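Local coordinates for putative ATPase, AAA family (Prochlorococcus marinus subsp. pastoris str. CCMP1986, PDB 3CTD) that probably acts, as a RarA/MGS1/WRNIP1-type AAA ATPase, in DNA-dependent ATP hydrolysis during cellular responses to stalled DNA replication, at the interface of chains A and B. Sequence-based numbering; all coordinates share one arbitrary frame. Chains: chain A/B, Putative ATPase, AAA family.

The interface of chains A and B. Residues chain A 52-53, 55-56, 59; chain B 132, 135-136, 139, 174-175, 178, 181, 183.
This interface joins two copies of the C-terminal, MgsA-type region of a RarA/MGS1/WRNIP1-family AAA ATPase; the ATPase core is not in the construct. Helix 51-63 of chain A lies against helix 131-139 and the 174-183 segment of chain B. The deposited assembly holds four copies, but the structure alone does not show whether this pairing is biological.

Most of the contact is apolar and centres on A:Tyr56. Its CG is anti to the backbone N (chi1 179°), which sends the ring away from its helix and in among side chains of chain B. B:Ile139 crosses it obliquely and sets its CD1 methyl over the ring face, 3.8 Å from the centroid, a CH-pi contact. B:Leu178 comes in at about a right angle, its CD1 3.7 Å from A:Tyr56 CE1. B:Pro175 meets A:Tyr56 tip to tip, with B:Pro175 CD 3.7 Å from A:Tyr56 CE2. At the base of the ring, B:Leu174 CD2 lies 3.7 Å from A:Tyr56 CB. An alanine in place of A:Tyr56 would remove the ring and would probably loosen the hold of B:Ile139, B:Pro175 and B:Leu178 on chain A.

Helix-to-helix packing is close at A:Ala59. Its CB sits 3.6 Å from CA of B:Met136, an engineered residue, and also touches B:Ile132 CD1. The A:Leu55 side chain crosses that of B:Ile132 obliquely and brings its CD2 methyl against B:Ile132 CA and CB.

A hydrogen bond lies near the start of helix 51-63 of chain A. The backbone N of B:Phe183 donates to A:Asp52 OD1, a carboxylate oxygen, at 2.6 Å. The bond is bent (140° at H) and arrives from above the carboxylate plane. Within chain B, B:Ala135 CB lies over the centre of the B:Phe183 ring, 3.7 Å above its plane, and is likely to steady the ring, whose CD2 edge carbon lies near the backbone O of A:Asp52.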
loop_
_atom_site.group_PDB
_atom_site.type_symbol
_atom_site.label_atom_id
_atom_site.label_comp_id
_atom_site.label_asym_id
_atom_site.label_seq_id
_atom_site.Cartn_x
_atom_site.Cartn_y
_atom_site.Cartn_z
ATOM N N ASP A 52 -24.960 -5.903 0.658
ATOM C CA ASP A 52 -26.203 -5.201 0.324
ATOM C C ASP A 52 -26.711 -4.371 1.492
ATOM O O ASP A 52 -27.068 -3.220 1.310
ATOM C CB ASP A 52 -27.271 -6.182 -0.191
ATOM C CG ASP A 52 -26.807 -6.892 -1.455
ATOM O OD1 ASP A 52 -26.634 -6.223 -2.494
ATOM O OD2 ASP A 52 -26.537 -8.099 -1.385
ATOM N N ALA A 53 -26.726 -4.971 2.684
ATOM C CA ALA A 53 -27.141 -4.289 3.886
ATOM C C ALA A 53 -26.145 -3.180 4.192
ATOM O O ALA A 53 -26.551 -2.077 4.519
ATOM C CB ALA A 53 -27.225 -5.280 5.029
ATOM N N LEU A 55 -24.501 -1.348 2.093
ATOM C CA LEU A 55 -24.794 -0.180 1.236
ATOM C C LEU A 55 -26.068 0.472 1.724
ATOM O O LEU A 55 -26.181 1.708 1.824
ATOM C CB LEU A 55 -24.924 -0.554 -0.233
ATOM C CG LEU A 55 -23.639 -1.047 -0.885
ATOM C CD1 LEU A 55 -23.987 -1.695 -2.145
ATOM C CD2 LEU A 55 -22.656 0.128 -1.141
ATOM N N TYR A 56 -27.017 -0.368 2.089
ATOM C CA TYR A 56 -28.277 0.165 2.548
ATOM C C TYR A 56 -28.077 1.069 3.746
ATOM O O TYR A 56 -28.498 2.234 3.697
ATOM C CB TYR A 56 -29.268 -0.945 2.836
ATOM C CG TYR A 56 -30.565 -0.442 3.329
ATOM C CD1 TYR A 56 -31.548 -0.021 2.433
ATOM C CD2 TYR A 56 -30.829 -0.411 4.713
ATOM C CE1 TYR A 56 -32.763 0.448 2.896
ATOM C CE2 TYR A 56 -31.999 0.084 5.195
ATOM C CZ TYR A 56 -32.977 0.500 4.285
ATOM O OH TYR A 56 -34.170 0.940 4.774
ATOM N N ALA A 59 -26.176 4.245 2.669
ATOM C CA ALA A 59 -27.087 5.228 2.025
ATOM C C ALA A 59 -27.950 5.919 3.023
ATOM O O ALA A 59 -28.146 7.120 2.947
ATOM C CB ALA A 59 -27.941 4.607 0.920
ATOM N N ILE B 132 -24.140 1.998 -4.617
ATOM C CA ILE B 132 -24.581 2.786 -3.477
ATOM C C ILE B 132 -25.758 3.635 -3.916
ATOM O O ILE B 132 -26.639 3.899 -3.126
ATOM C CB ILE B 132 -23.428 3.683 -2.910
ATOM C CG1 ILE B 132 -23.937 4.675 -1.844
ATOM C CG2 ILE B 132 -22.817 4.464 -4.032
ATOM C CD1 ILE B 132 -24.631 4.008 -0.657
ATOM N N ALA B 135 -29.083 1.607 -3.624
ATOM C CA ALA B 135 -29.571 1.565 -2.258
ATOM C C ALA B 135 -30.086 2.932 -1.816
ATOM O O ALA B 135 -31.046 3.021 -1.065
ATOM C CB ALA B 135 -28.489 1.061 -1.321
ATOM N N MET B 136 -29.426 3.992 -2.263
ATOM C CA MET B 136 -29.876 5.334 -2.002
ATOM C C MET B 136 -31.281 5.560 -2.598
ATOM O O MET B 136 -32.077 6.339 -2.058
ATOM C CB MET B 136 -28.902 6.265 -2.661
ATOM C CG MET B 136 -28.941 7.650 -2.193
ATOM S SD MET B 136 -27.257 8.348 -2.211
ATOM C CE MET B 136 -26.789 7.985 -0.506
ATOM N N ILE B 139 -33.764 3.984 -0.281
ATOM C CA ILE B 139 -33.961 4.774 0.927
ATOM C C ILE B 139 -34.942 5.885 0.594
ATOM O O ILE B 139 -35.854 6.164 1.360
ATOM C CB ILE B 139 -32.631 5.416 1.427
ATOM C CG1 ILE B 139 -31.668 4.342 1.922
ATOM C CG2 ILE B 139 -32.877 6.500 2.468
ATOM C CD1 ILE B 139 -32.101 3.738 3.234
ATOM N N LEU B 174 -30.646 -6.537 6.854
ATOM C CA LEU B 174 -31.527 -5.564 6.190
ATOM C C LEU B 174 -32.826 -5.585 6.961
ATOM O O LEU B 174 -33.142 -6.572 7.612
ATOM C CB LEU B 174 -31.794 -5.980 4.738
ATOM C CG LEU B 174 -30.724 -5.603 3.721
ATOM C CD1 LEU B 174 -30.673 -6.628 2.555
ATOM C CD2 LEU B 174 -30.960 -4.225 3.219
ATOM N N PRO B 175 -33.610 -4.519 6.866
ATOM C CA PRO B 175 -34.974 -4.657 7.433
ATOM C C PRO B 175 -35.734 -5.826 6.789
ATOM O O PRO B 175 -35.482 -6.151 5.621
ATOM C CB PRO B 175 -35.642 -3.343 7.059
ATOM C CG PRO B 175 -34.434 -2.353 6.701
ATOM C CD PRO B 175 -33.392 -3.264 6.117
ATOM N N LEU B 178 -37.172 -6.157 3.185
ATOM C CA LEU B 178 -36.195 -5.872 2.174
ATOM C C LEU B 178 -35.260 -7.047 2.012
ATOM O O LEU B 178 -34.455 -7.082 1.090
ATOM C CB LEU B 178 -35.429 -4.605 2.527
ATOM C CG LEU B 178 -36.191 -3.319 2.204
ATOM C CD1 LEU B 178 -35.419 -2.154 2.679
ATOM C CD2 LEU B 178 -36.470 -3.193 0.690
ATOM N N ILE B 181 -33.360 -8.540 -1.174
ATOM C CA ILE B 181 -33.033 -7.518 -2.151
ATOM C C ILE B 181 -31.513 -7.404 -2.415
ATOM O O ILE B 181 -30.676 -7.577 -1.506
ATOM C CB ILE B 181 -33.592 -6.168 -1.775
ATOM C CG1 ILE B 181 -33.394 -5.222 -2.967
ATOM C CG2 ILE B 181 -32.936 -5.674 -0.449
ATOM C CD1 ILE B 181 -34.104 -3.843 -2.829
ATOM N N PHE B 183 -28.451 -5.089 -4.009
ATOM C CA PHE B 183 -27.936 -3.819 -4.528
ATOM C C PHE B 183 -26.616 -3.955 -5.278
ATOM O O PHE B 183 -26.374 -3.232 -6.247
ATOM C CB PHE B 183 -27.784 -2.789 -3.421
ATOM C CG PHE B 183 -29.076 -2.438 -2.745
ATOM C CD1 PHE B 183 -30.101 -1.801 -3.446
ATOM C CD2 PHE B 183 -29.273 -2.746 -1.408
ATOM C CE1 PHE B 183 -31.307 -1.475 -2.810
ATOM C CE2 PHE B 183 -30.440 -2.427 -0.774
ATOM C CZ PHE B 183 -31.463 -1.785 -1.462
#